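Local coordinates for protein glycoside hydrolase family 31 (PDB 5I0E) that probably hydrolyses alpha-glucosidic linkages, as a family 31 glycoside hydrolase that holds bound glucose at its TIM-barrel domain, at residues V196-K201 with A530-S535; R208-M213 with F514-F519; F295-S300 with I322-V327; L556-D561 with F584-Q589. All coordinates share one frame; numbering follows the deposited sequence.

Interaction 1: V196-K201 with A530-S535. With GLC (alpha-D-glucopyranose), chain B.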
# COMPACT_ATOMS: atom_id res chain seq x y z
N VAL A 196 7.21 -0.24 -3.06
CA VAL A 196 6.41 0.17 -1.91
C VAL A 196 6.76 1.64 -1.58
O VAL A 196 7.95 2.00 -1.45
CB VAL A 196 6.67 -0.74 -0.68
CG1 VAL A 196 5.95 -0.23 0.56
CG2 VAL A 196 6.26 -2.17 -0.99
N PHE A 197 5.71 2.46 -1.47
CA PHE A 197 5.84 3.90 -1.17
C PHE A 197 4.56 4.44 -0.52
O PHE A 197 3.45 3.96 -0.78
CB PHE A 197 6.19 4.68 -2.47
CG PHE A 197 6.29 6.17 -2.28
CD1 PHE A 197 7.36 6.73 -1.60
CD2 PHE A 197 5.32 7.03 -2.80
CE1 PHE A 197 7.45 8.11 -1.44
CE2 PHE A 197 5.40 8.41 -2.63
CZ PHE A 197 6.47 8.95 -1.94
N GLU A 198 4.71 5.45 0.34
CA GLU A 198 3.57 6.20 0.87
C GLU A 198 3.39 7.48 0.06
O GLU A 198 4.14 8.45 0.23
CB GLU A 198 3.72 6.56 2.36
CG GLU A 198 2.57 7.47 2.81
CD GLU A 198 2.62 7.87 4.26
OE1 GLU A 198 3.69 7.76 4.88
OE2 GLU A 198 1.55 8.30 4.76
N GLN A 199 2.37 7.48 -0.80
CA GLN A 199 1.92 8.67 -1.50
C GLN A 199 0.68 9.14 -0.76
O GLN A 199 -0.39 8.55 -0.89
CB GLN A 199 1.62 8.35 -2.96
CG GLN A 199 1.06 9.51 -3.77
CD GLN A 199 1.88 10.79 -3.65
OE1 GLN A 199 3.05 10.84 -4.03
NE2 GLN A 199 1.24 11.83 -3.14
N TYR A 200 0.87 10.18 0.04
CA TYR A 200 -0.19 10.80 0.81
C TYR A 200 -1.12 11.54 -0.16
O TYR A 200 -0.83 12.64 -0.60
CB TYR A 200 0.39 11.71 1.93
CG TYR A 200 -0.69 12.45 2.70
CD1 TYR A 200 -1.60 11.75 3.51
CD2 TYR A 200 -0.81 13.85 2.62
CE1 TYR A 200 -2.61 12.42 4.21
CE2 TYR A 200 -1.81 14.53 3.33
CZ TYR A 200 -2.71 13.82 4.12
OH TYR A 200 -3.72 14.49 4.81
N LYS A 201 -2.21 10.85 -0.48
CA LYS A 201 -3.28 11.33 -1.36
C LYS A 201 -2.90 11.50 -2.84
O LYS A 201 -1.73 11.56 -3.23
CB LYS A 201 -3.94 12.60 -0.78
CG LYS A 201 -4.29 12.45 0.71
CD LYS A 201 -5.19 13.55 1.25
CE LYS A 201 -4.54 14.91 1.15
NZ LYS A 201 -5.37 15.97 1.78
N ALA A 530 -7.56 1.04 0.78
CA ALA A 530 -6.86 1.82 -0.27
C ALA A 530 -6.06 3.05 0.18
O ALA A 530 -5.45 3.72 -0.65
CB ALA A 530 -7.86 2.23 -1.34
N GLY A 531 -6.03 3.32 1.49
CA GLY A 531 -5.25 4.41 2.05
C GLY A 531 -5.92 5.78 2.06
O GLY A 531 -7.14 5.88 2.13
N ASP A 532 -5.10 6.83 1.99
CA ASP A 532 -5.52 8.19 2.28
C ASP A 532 -5.97 8.95 1.05
O ASP A 532 -5.22 9.02 0.07
CB ASP A 532 -4.34 8.95 2.91
CG ASP A 532 -3.91 8.37 4.24
OD1 ASP A 532 -4.64 7.51 4.79
OD2 ASP A 532 -2.83 8.75 4.76
N GLU A 533 -7.17 9.52 1.08
CA GLU A 533 -7.63 10.40 0.00
C GLU A 533 -8.47 11.54 0.51
O GLU A 533 -9.05 11.46 1.60
CB GLU A 533 -8.41 9.62 -1.06
CG GLU A 533 -7.62 9.24 -2.31
CD GLU A 533 -7.23 10.41 -3.21
OE1 GLU A 533 -7.18 11.57 -2.76
OE2 GLU A 533 -6.93 10.16 -4.40
N ASP A 534 -8.54 12.60 -0.32
CA ASP A 534 -9.50 13.70 -0.15
C ASP A 534 -10.89 13.22 -0.51
O ASP A 534 -11.05 12.16 -1.11
CB ASP A 534 -9.15 14.89 -1.05
CG ASP A 534 -7.88 15.60 -0.63
OD1 ASP A 534 -7.82 16.07 0.54
OD2 ASP A 534 -6.94 15.70 -1.46
N SER A 535 -11.88 14.03 -0.16
CA SER A 535 -13.29 13.75 -0.41
C SER A 535 -13.70 14.36 -1.73
O SER A 535 -14.36 15.38 -1.77
CB SER A 535 -14.16 14.27 0.76
OG SER A 535 -14.01 13.46 1.92
C1 GLC B . -2.36 6.91 8.42
C2 GLC B . -3.60 6.13 7.97
C3 GLC B . -4.88 6.86 8.37
C4 GLC B . -4.87 7.07 9.89
C5 GLC B . -3.61 7.80 10.33
C6 GLC B . -3.57 7.81 11.86
O1 GLC B . -2.33 8.12 7.68
O2 GLC B . -3.56 5.94 6.55
O3 GLC B . -6.01 6.08 7.99
O4 GLC B . -6.04 7.79 10.33
O5 GLC B . -2.42 7.18 9.82
O6 GLC B . -2.52 8.68 12.31
O HOH W 1 -0.64 8.29 3.02
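Lys-201 and Asp-534 cross at about a right angle. The ammonium meets the carboxylate on its syn side, with NZ 2.7 Å from Asp-534 OD1 and 31° out of the carboxylate plane. The lysine chain bends at chi3 (-62°), and this turns its end onto that oxygen. NZ also bonds Ser-566 OG. Further back, Lys-201 CG lies over the centre of one face of the Tyr-200 ring and 3.6 Å from Asp-532 O. The Tyr-200 ring turns its edge to Asp-532, with CD1 3.5 Å from OD2. Ring and carboxylate planes stand 82° apart. The Tyr-200 hydroxyl is bonded to Glu-593. Water 1 donates to both Glu-198 OE2 and Asp-532 OD2, which lie 4.4 Å apart. Asp-532 OD1 accepts from O2 of the bound glucose at 2.6 Å, and OD2 accepts from O1 at 3.0 Å. With an alanine in place of Lys-201, Asp-534 is likely to lose its cation and one Tyr-200 face its cover from Lys-201 CG. The loop after strand 191-194 thus meets the loop after barrel strand 527-529. The shared water probably lets the Glu-198 and Asp-532 carboxylates sit this close, while both Asp-532 oxygens stay bonded to the sugar.

Interaction 2: R208-M213 with F514-F519. With GLC (alpha-D-glucopyranose), chain B.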
# COMPACT_ATOMS: atom_id res chain seq x y z
N ARG A 208 1.37 6.12 -8.25
CA ARG A 208 2.15 5.38 -7.26
C ARG A 208 1.21 4.56 -6.42
O ARG A 208 -0.00 4.72 -6.51
CB ARG A 208 2.95 6.34 -6.39
CG ARG A 208 3.99 7.13 -7.15
CD ARG A 208 4.38 8.41 -6.41
NE ARG A 208 5.39 9.19 -7.14
CZ ARG A 208 5.84 10.40 -6.79
NH1 ARG A 208 5.39 11.02 -5.70
NH2 ARG A 208 6.76 11.00 -7.54
N THR A 209 1.77 3.68 -5.62
CA THR A 209 0.93 2.83 -4.79
C THR A 209 1.62 2.31 -3.54
O THR A 209 2.87 2.24 -3.49
CB THR A 209 0.35 1.65 -5.62
OG1 THR A 209 -0.39 0.76 -4.76
CG2 THR A 209 1.43 0.88 -6.33
N TYR A 210 0.79 1.97 -2.55
CA TYR A 210 1.20 1.35 -1.29
C TYR A 210 1.40 -0.15 -1.45
O TYR A 210 2.05 -0.79 -0.61
CB TYR A 210 0.12 1.47 -0.22
CG TYR A 210 -0.44 2.83 0.13
CD1 TYR A 210 0.17 3.62 1.10
CD2 TYR A 210 -1.63 3.29 -0.44
CE1 TYR A 210 -0.36 4.85 1.47
CE2 TYR A 210 -2.16 4.53 -0.09
CZ TYR A 210 -1.53 5.30 0.87
OH TYR A 210 -2.04 6.52 1.24
N LEU A 211 0.79 -0.72 -2.49
CA LEU A 211 0.69 -2.17 -2.61
C LEU A 211 0.93 -2.63 -4.05
O LEU A 211 0.02 -3.16 -4.70
CB LEU A 211 -0.66 -2.62 -2.05
CG LEU A 211 -1.20 -4.05 -2.14
CD1 LEU A 211 -0.14 -5.12 -2.12
CD2 LEU A 211 -2.25 -4.32 -1.06
N PRO A 212 2.16 -2.41 -4.56
CA PRO A 212 2.49 -2.88 -5.89
C PRO A 212 2.86 -4.35 -5.87
O PRO A 212 3.10 -4.92 -4.80
CB PRO A 212 3.72 -2.05 -6.24
CG PRO A 212 4.42 -1.91 -4.94
CD PRO A 212 3.35 -1.86 -3.88
N MET A 213 2.90 -4.96 -7.04
CA MET A 213 3.45 -6.32 -7.20
C MET A 213 4.09 -6.40 -8.58
O MET A 213 3.61 -5.75 -9.50
CB MET A 213 2.36 -7.39 -7.05
CG MET A 213 1.67 -7.44 -5.69
SD MET A 213 0.46 -8.76 -5.71
CE MET A 213 -0.49 -8.49 -4.22
N PHE A 514 -5.69 -5.18 9.25
CA PHE A 514 -6.24 -4.23 8.29
C PHE A 514 -5.08 -3.31 7.90
O PHE A 514 -4.67 -2.47 8.68
CB PHE A 514 -7.41 -3.50 8.96
CG PHE A 514 -8.28 -2.68 8.04
CD1 PHE A 514 -8.83 -3.22 6.89
CD2 PHE A 514 -8.61 -1.37 8.37
CE1 PHE A 514 -9.68 -2.48 6.08
CE2 PHE A 514 -9.45 -0.62 7.56
CZ PHE A 514 -9.99 -1.18 6.42
N SER A 515 -4.56 -3.49 6.68
CA SER A 515 -3.31 -2.90 6.23
C SER A 515 -3.52 -2.10 4.95
O SER A 515 -4.48 -2.33 4.23
CB SER A 515 -2.28 -4.00 5.93
OG SER A 515 -1.94 -4.74 7.08
N ARG A 516 -2.60 -1.17 4.68
CA ARG A 516 -2.62 -0.42 3.43
C ARG A 516 -1.46 -0.74 2.51
O ARG A 516 -1.59 -0.58 1.31
CB ARG A 516 -2.69 1.09 3.69
CG ARG A 516 -1.36 1.72 4.02
CD ARG A 516 -1.48 3.16 4.47
NE ARG A 516 -0.16 3.64 4.83
CZ ARG A 516 0.11 4.86 5.28
NH1 ARG A 516 -0.84 5.77 5.45
NH2 ARG A 516 1.36 5.17 5.58
N SER A 517 -0.32 -1.20 3.04
CA SER A 517 0.77 -1.55 2.16
C SER A 517 1.06 -3.04 2.11
O SER A 517 0.70 -3.83 3.00
CB SER A 517 2.03 -0.74 2.44
OG SER A 517 2.54 -1.02 3.71
N GLY A 518 1.70 -3.42 1.02
CA GLY A 518 2.01 -4.80 0.78
C GLY A 518 2.81 -5.03 -0.48
O GLY A 518 3.27 -4.09 -1.13
N PHE A 519 2.95 -6.31 -0.79
CA PHE A 519 3.76 -6.79 -1.90
C PHE A 519 3.31 -8.23 -2.22
O PHE A 519 2.34 -8.72 -1.63
CB PHE A 519 5.27 -6.73 -1.52
CG PHE A 519 6.20 -6.57 -2.70
CD1 PHE A 519 6.27 -5.36 -3.40
CD2 PHE A 519 6.99 -7.63 -3.12
CE1 PHE A 519 7.11 -5.23 -4.50
CE2 PHE A 519 7.82 -7.50 -4.23
CZ PHE A 519 7.89 -6.29 -4.91
C1 GLC B . -2.36 6.91 8.42
C2 GLC B . -3.60 6.13 7.97
C3 GLC B . -4.88 6.86 8.37
C4 GLC B . -4.87 7.07 9.89
C5 GLC B . -3.61 7.80 10.33
C6 GLC B . -3.57 7.81 11.86
O1 GLC B . -2.33 8.12 7.68
O2 GLC B . -3.56 5.94 6.55
O3 GLC B . -6.01 6.08 7.99
O4 GLC B . -6.04 7.79 10.33
O5 GLC B . -2.42 7.18 9.82
O6 GLC B . -2.52 8.68 12.31
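Tyr-210 and Leu-211 run beside Ser-517 and Gly-518, where the chain leaves strand 514-515 of the parallel TIM-barrel sheet. An ST turn, Leu-211 N to Thr-209 OG1, shapes the first segment just before it. The backbones pack closely at Gly-518. Its N donates to Tyr-210 O at 3.1 Å, tilted 31° from the carbonyl plane, and a CB on this glycine would come 3.0 Å from Leu-211 CD1. Side chains are looser at the far end, with Pro-212 CG 4.2 Å from Phe-519 CD1, although that CD1 comes 3.5 Å from Pro-212 O. The other end faces the sugar. There Arg-516 CG lies over one face of the Tyr-210 ring, with the extended chain running on along it. The guanidinium and ring planes are 27° apart, and Tyr-210 CE1 sits over one guanidinium face. Glu-470 forms a salt bridge with Arg-516 NE and should steady the group. A leucine in place of Arg-516 would probably leave Glu-470 without this positive partner and remove a sugar contact. Tyr-210 OH bonds Asp-532 N, next to the same glucose. Arg-516 NH1 meets glucose O2 at 2.9 Å in a weak, bent bond, with an angle of 125° at the hydrogen.

Interaction 3: F295-S300 with I322-V327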
# COMPACT_ATOMS: atom_id res chain seq x y z
N PHE A 295 -17.96 -8.54 7.22
CA PHE A 295 -18.83 -8.05 6.13
C PHE A 295 -19.88 -7.06 6.56
O PHE A 295 -20.58 -6.52 5.71
CB PHE A 295 -19.44 -9.21 5.35
CG PHE A 295 -18.42 -10.02 4.61
CD1 PHE A 295 -17.68 -9.45 3.59
CD2 PHE A 295 -18.18 -11.36 4.94
CE1 PHE A 295 -16.73 -10.19 2.91
CE2 PHE A 295 -17.22 -12.11 4.26
CZ PHE A 295 -16.49 -11.52 3.24
N GLY A 296 -19.99 -6.79 7.86
CA GLY A 296 -20.81 -5.67 8.32
C GLY A 296 -20.13 -4.32 8.11
O GLY A 296 -19.00 -4.25 7.58
N LEU A 297 -20.82 -3.24 8.50
CA LEU A 297 -20.27 -1.89 8.39
C LEU A 297 -19.17 -1.69 9.46
O LEU A 297 -19.36 -2.06 10.61
CB LEU A 297 -21.37 -0.83 8.53
CG LEU A 297 -20.90 0.63 8.55
CD1 LEU A 297 -20.23 1.00 7.25
CD2 LEU A 297 -22.08 1.55 8.83
N TRP A 298 -18.04 -1.16 9.03
CA TRP A 298 -16.93 -0.78 9.90
C TRP A 298 -17.00 0.73 10.16
O TRP A 298 -17.01 1.52 9.23
CB TRP A 298 -15.59 -1.08 9.25
CG TRP A 298 -15.17 -2.48 9.09
CD1 TRP A 298 -15.91 -3.52 8.62
CD2 TRP A 298 -13.87 -2.99 9.32
NE1 TRP A 298 -15.16 -4.65 8.57
CE2 TRP A 298 -13.90 -4.37 9.01
CE3 TRP A 298 -12.67 -2.43 9.80
CZ2 TRP A 298 -12.78 -5.21 9.15
CZ3 TRP A 298 -11.56 -3.25 9.94
CH2 TRP A 298 -11.62 -4.63 9.61
N ALA A 299 -17.07 1.09 11.45
CA ALA A 299 -17.07 2.48 11.90
C ALA A 299 -15.67 2.85 12.38
O ALA A 299 -15.00 2.07 13.06
CB ALA A 299 -18.10 2.68 13.01
N SER A 300 -15.24 4.04 12.01
CA SER A 300 -13.91 4.54 12.37
C SER A 300 -13.89 6.08 12.34
O SER A 300 -14.61 6.72 11.57
CB SER A 300 -12.85 3.98 11.41
OG SER A 300 -11.53 4.34 11.83
N ILE A 322 -28.62 1.84 12.41
CA ILE A 322 -27.57 1.68 11.40
C ILE A 322 -26.53 0.79 12.04
O ILE A 322 -25.61 1.28 12.70
CB ILE A 322 -26.98 3.02 10.91
CG1 ILE A 322 -28.07 3.82 10.20
CG2 ILE A 322 -25.82 2.79 9.93
CD1 ILE A 322 -27.71 5.27 9.97
N PRO A 323 -26.71 -0.54 11.89
CA PRO A 323 -25.90 -1.46 12.66
C PRO A 323 -24.47 -1.44 12.17
O PRO A 323 -24.20 -1.31 10.97
CB PRO A 323 -26.56 -2.81 12.42
CG PRO A 323 -27.16 -2.67 11.07
CD PRO A 323 -27.70 -1.27 11.06
N VAL A 324 -23.56 -1.54 13.12
CA VAL A 324 -22.15 -1.60 12.85
C VAL A 324 -21.68 -2.96 13.34
O VAL A 324 -22.18 -3.45 14.35
CB VAL A 324 -21.45 -0.40 13.51
CG1 VAL A 324 -21.24 -0.60 15.00
CG2 VAL A 324 -20.14 -0.12 12.84
N SER A 325 -20.78 -3.60 12.61
CA SER A 325 -20.18 -4.89 13.06
C SER A 325 -18.73 -4.77 13.59
O SER A 325 -18.25 -5.66 14.25
CB SER A 325 -20.35 -5.96 11.98
OG SER A 325 -19.33 -5.87 11.00
N VAL A 326 -18.05 -3.67 13.31
CA VAL A 326 -16.64 -3.47 13.71
C VAL A 326 -16.41 -1.99 14.04
O VAL A 326 -16.82 -1.09 13.27
CB VAL A 326 -15.67 -3.86 12.54
CG1 VAL A 326 -14.21 -3.62 12.90
CG2 VAL A 326 -15.89 -5.30 12.11
N VAL A 327 -15.75 -1.73 15.17
CA VAL A 327 -15.25 -0.40 15.47
C VAL A 327 -13.73 -0.40 15.47
O VAL A 327 -13.10 -1.26 16.06
CB VAL A 327 -15.85 0.20 16.79
CG1 VAL A 327 -15.33 -0.51 18.01
CG2 VAL A 327 -15.54 1.70 16.88
O HOH W 2 -23.29 -3.55 9.51
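Leu-297 O takes two backbone donors in succession. Ser-325 N is 2.9 Å away and lies in the carbonyl plane. Val-326 N, at 3.4 Å from Leu-297 O, adds a weak second bond. Two residues further on, Ala-299 N donates to Val-326 O, nearly along the C=O axis. Water 2 continues the seam, accepting from Leu-297 N and donating to Pro-323 O. These bonds pair the parallel strands 297-300 and 326-329, which with helix 307-320 form a beta-alpha-beta unit of the TIM barrel. Trp-298 and Val-326 point to the same side of the sheet. Val-326 CB sits 3.7 Å from the centroid of the Trp-298 five-membered ring, only 9° off its normal, a CH-pi contact. Its two methyls divide the indole: CG1 lies toward the six-membered ring and CG2 toward NE1. That NE1 is bonded to Ile-294 O. Just before the paired residues, Ser-325 OG is 3.1 Å from Gly-296 CA, and a CB on this glycine would collide with the hydroxyl. Ser-325 OG is bonded to Trp-293 O. On the opposite face of the sheet from Trp-298, the fit at Ala-299 is tight. Val-324 CG2, anti to its own N, comes 3.5 Å from Ala-299 CB.

Interaction 4: L556-D561 with F584-Q589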
# COMPACT_ATOMS: atom_id res chain seq x y z
N LEU A 556 -8.16 -9.99 -1.95
CA LEU A 556 -9.58 -10.29 -1.99
C LEU A 556 -10.37 -9.41 -1.05
O LEU A 556 -11.42 -8.90 -1.42
CB LEU A 556 -9.81 -11.74 -1.61
CG LEU A 556 -11.22 -12.32 -1.82
CD1 LEU A 556 -11.44 -12.63 -3.28
CD2 LEU A 556 -11.39 -13.59 -1.00
N TYR A 557 -9.88 -9.26 0.19
CA TYR A 557 -10.58 -8.53 1.22
C TYR A 557 -10.14 -7.06 1.25
O TYR A 557 -9.34 -6.63 2.09
CB TYR A 557 -10.36 -9.18 2.57
CG TYR A 557 -10.72 -10.64 2.68
CD1 TYR A 557 -12.05 -11.03 2.73
CD2 TYR A 557 -9.73 -11.62 2.81
CE1 TYR A 557 -12.39 -12.39 2.86
CE2 TYR A 557 -10.05 -12.97 2.96
CZ TYR A 557 -11.38 -13.36 2.98
OH TYR A 557 -11.74 -14.69 3.12
N TRP A 558 -10.70 -6.29 0.32
CA TRP A 558 -10.31 -4.92 0.08
C TRP A 558 -11.41 -3.95 0.47
O TRP A 558 -12.59 -4.21 0.22
CB TRP A 558 -9.98 -4.77 -1.40
CG TRP A 558 -9.61 -3.41 -1.81
CD1 TRP A 558 -8.38 -2.89 -1.88
CD2 TRP A 558 -10.52 -2.38 -2.18
NE1 TRP A 558 -8.44 -1.58 -2.29
CE2 TRP A 558 -9.75 -1.24 -2.48
CE3 TRP A 558 -11.91 -2.30 -2.30
CZ2 TRP A 558 -10.33 -0.05 -2.90
CZ3 TRP A 558 -12.48 -1.12 -2.70
CH2 TRP A 558 -11.69 -0.00 -2.99
N GLY A 559 -11.03 -2.82 1.05
CA GLY A 559 -11.96 -1.71 1.28
C GLY A 559 -11.33 -0.36 1.01
O GLY A 559 -10.20 -0.26 0.52
N TRP A 560 -12.06 0.68 1.34
CA TRP A 560 -11.57 2.07 1.21
C TRP A 560 -12.33 2.93 2.22
O TRP A 560 -13.33 2.48 2.78
CB TRP A 560 -11.79 2.58 -0.21
CG TRP A 560 -13.23 2.73 -0.62
CD1 TRP A 560 -14.21 1.78 -0.58
CD2 TRP A 560 -13.84 3.89 -1.20
NE1 TRP A 560 -15.39 2.28 -1.08
CE2 TRP A 560 -15.18 3.58 -1.46
CE3 TRP A 560 -13.38 5.18 -1.48
CZ2 TRP A 560 -16.08 4.52 -1.98
CZ3 TRP A 560 -14.27 6.09 -2.04
CH2 TRP A 560 -15.60 5.75 -2.28
N ASP A 561 -11.84 4.15 2.44
CA ASP A 561 -12.53 5.14 3.30
C ASP A 561 -13.63 5.77 2.45
O ASP A 561 -13.35 6.64 1.62
CB ASP A 561 -11.57 6.23 3.76
CG ASP A 561 -10.36 5.68 4.55
OD1 ASP A 561 -10.37 4.51 5.01
OD2 ASP A 561 -9.39 6.45 4.69
N PHE A 584 -21.59 -2.42 -1.99
CA PHE A 584 -21.29 -3.51 -2.91
C PHE A 584 -19.79 -3.67 -3.13
O PHE A 584 -19.33 -3.93 -4.25
CB PHE A 584 -22.02 -3.27 -4.22
CG PHE A 584 -23.51 -3.32 -4.08
CD1 PHE A 584 -24.22 -2.18 -3.75
CD2 PHE A 584 -24.20 -4.51 -4.24
CE1 PHE A 584 -25.60 -2.22 -3.59
CE2 PHE A 584 -25.58 -4.57 -4.10
CZ PHE A 584 -26.29 -3.42 -3.76
N MET A 585 -19.01 -3.52 -2.05
CA MET A 585 -17.58 -3.80 -2.10
C MET A 585 -17.23 -4.72 -0.96
O MET A 585 -18.01 -4.85 -0.02
CB MET A 585 -16.79 -2.49 -2.07
CG MET A 585 -16.94 -1.76 -3.39
SD MET A 585 -16.23 -0.13 -3.41
CE MET A 585 -16.94 0.57 -4.91
N PRO A 586 -16.06 -5.40 -1.03
CA PRO A 586 -15.78 -6.46 -0.05
C PRO A 586 -15.79 -5.98 1.41
O PRO A 586 -16.45 -6.60 2.22
CB PRO A 586 -14.41 -6.98 -0.47
CG PRO A 586 -14.31 -6.62 -1.92
CD PRO A 586 -14.98 -5.29 -2.03
N ILE A 587 -15.09 -4.88 1.71
CA ILE A 587 -15.11 -4.27 3.05
C ILE A 587 -15.67 -2.87 2.97
O ILE A 587 -15.14 -2.04 2.24
CB ILE A 587 -13.71 -4.17 3.69
CG1 ILE A 587 -12.95 -5.48 3.59
CG2 ILE A 587 -13.82 -3.69 5.14
CD1 ILE A 587 -13.59 -6.60 4.37
N MET A 588 -16.69 -2.61 3.79
CA MET A 588 -17.43 -1.35 3.83
C MET A 588 -17.06 -0.63 5.13
O MET A 588 -17.32 -1.17 6.22
CB MET A 588 -18.93 -1.68 3.79
CG MET A 588 -19.88 -0.49 3.72
SD MET A 588 -21.63 -0.96 3.99
CE MET A 588 -22.43 0.58 3.54
N GLN A 589 -16.41 0.55 5.03
CA GLN A 589 -16.16 1.42 6.19
C GLN A 589 -16.04 2.87 5.87
O GLN A 589 -15.69 3.24 4.78
CB GLN A 589 -14.94 1.02 7.08
CG GLN A 589 -13.55 0.87 6.55
CD GLN A 589 -12.58 2.04 6.83
OE1 GLN A 589 -11.97 2.18 7.92
NE2 GLN A 589 -12.36 2.81 5.79
O HOH W 3 -16.02 1.44 2.22
O HOH W 4 -8.86 3.36 7.02
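The indole of Trp-558 meets Met-585 and Pro-586 at its edge. Met-585 SD lies in the ring plane, 3.9 Å from Trp-558 CZ3, a Met-aromatic contact. Met-585 SD also approaches the Trp-560 ring obliquely, 3.5 Å from Trp-560 NE1, so two tryptophans share it. The methionine gets there with its chain extended beyond CG. Trp-560 also meets the ring of Phe-540, the two planes nearly parallel, while Trp-558 NE1 is bonded to Glu-180. The third flat group is the amide of Gln-589. Its NE2 donates to Asp-561 OD1 at 2.7 Å, on the anti side of the carboxylate, and to Trp-560 O at 3.2 Å. The second bond lies in the amide plane but comes 57° out of the carbonyl plane. The two bonds should fix the rotation of the amide. Between the strands, Ile-587 N donates to Trp-558 O at 3.0 Å. A CB on Gly-559 would come 2.7 Å from Ile-587 O, which suits a glycine there. The side chain of Asp-561 lies about 5 Å from the bound glucose, nearest atoms. Parallel strands 558-561 and 587-590, with helix 572-583 between them, make a beta-alpha-beta unit of the TIM barrel beside its sugar site.

How the interactions relate
From the N terminus, 196-201 opens interaction 1 and 208-213 opens interaction 2. Interaction 3 then opens and closes within both, a short loop round helix 307-320. Interaction 2 closes at 514-519 and interaction 1 at 530-535, so interaction 2 is nested inside interaction 1. Interaction 4 follows in series. The first two contacts tie loop and strand regions near residue 200 to the barrel, and both touch the same glucose. They also meet directly through Gln-199 with Arg-208. Interactions 3 and 4 each join consecutive barrel strands. Strands 297-300 and 587-590 are neighbours, so Trp-298 N reaches Met-588 O and links the two.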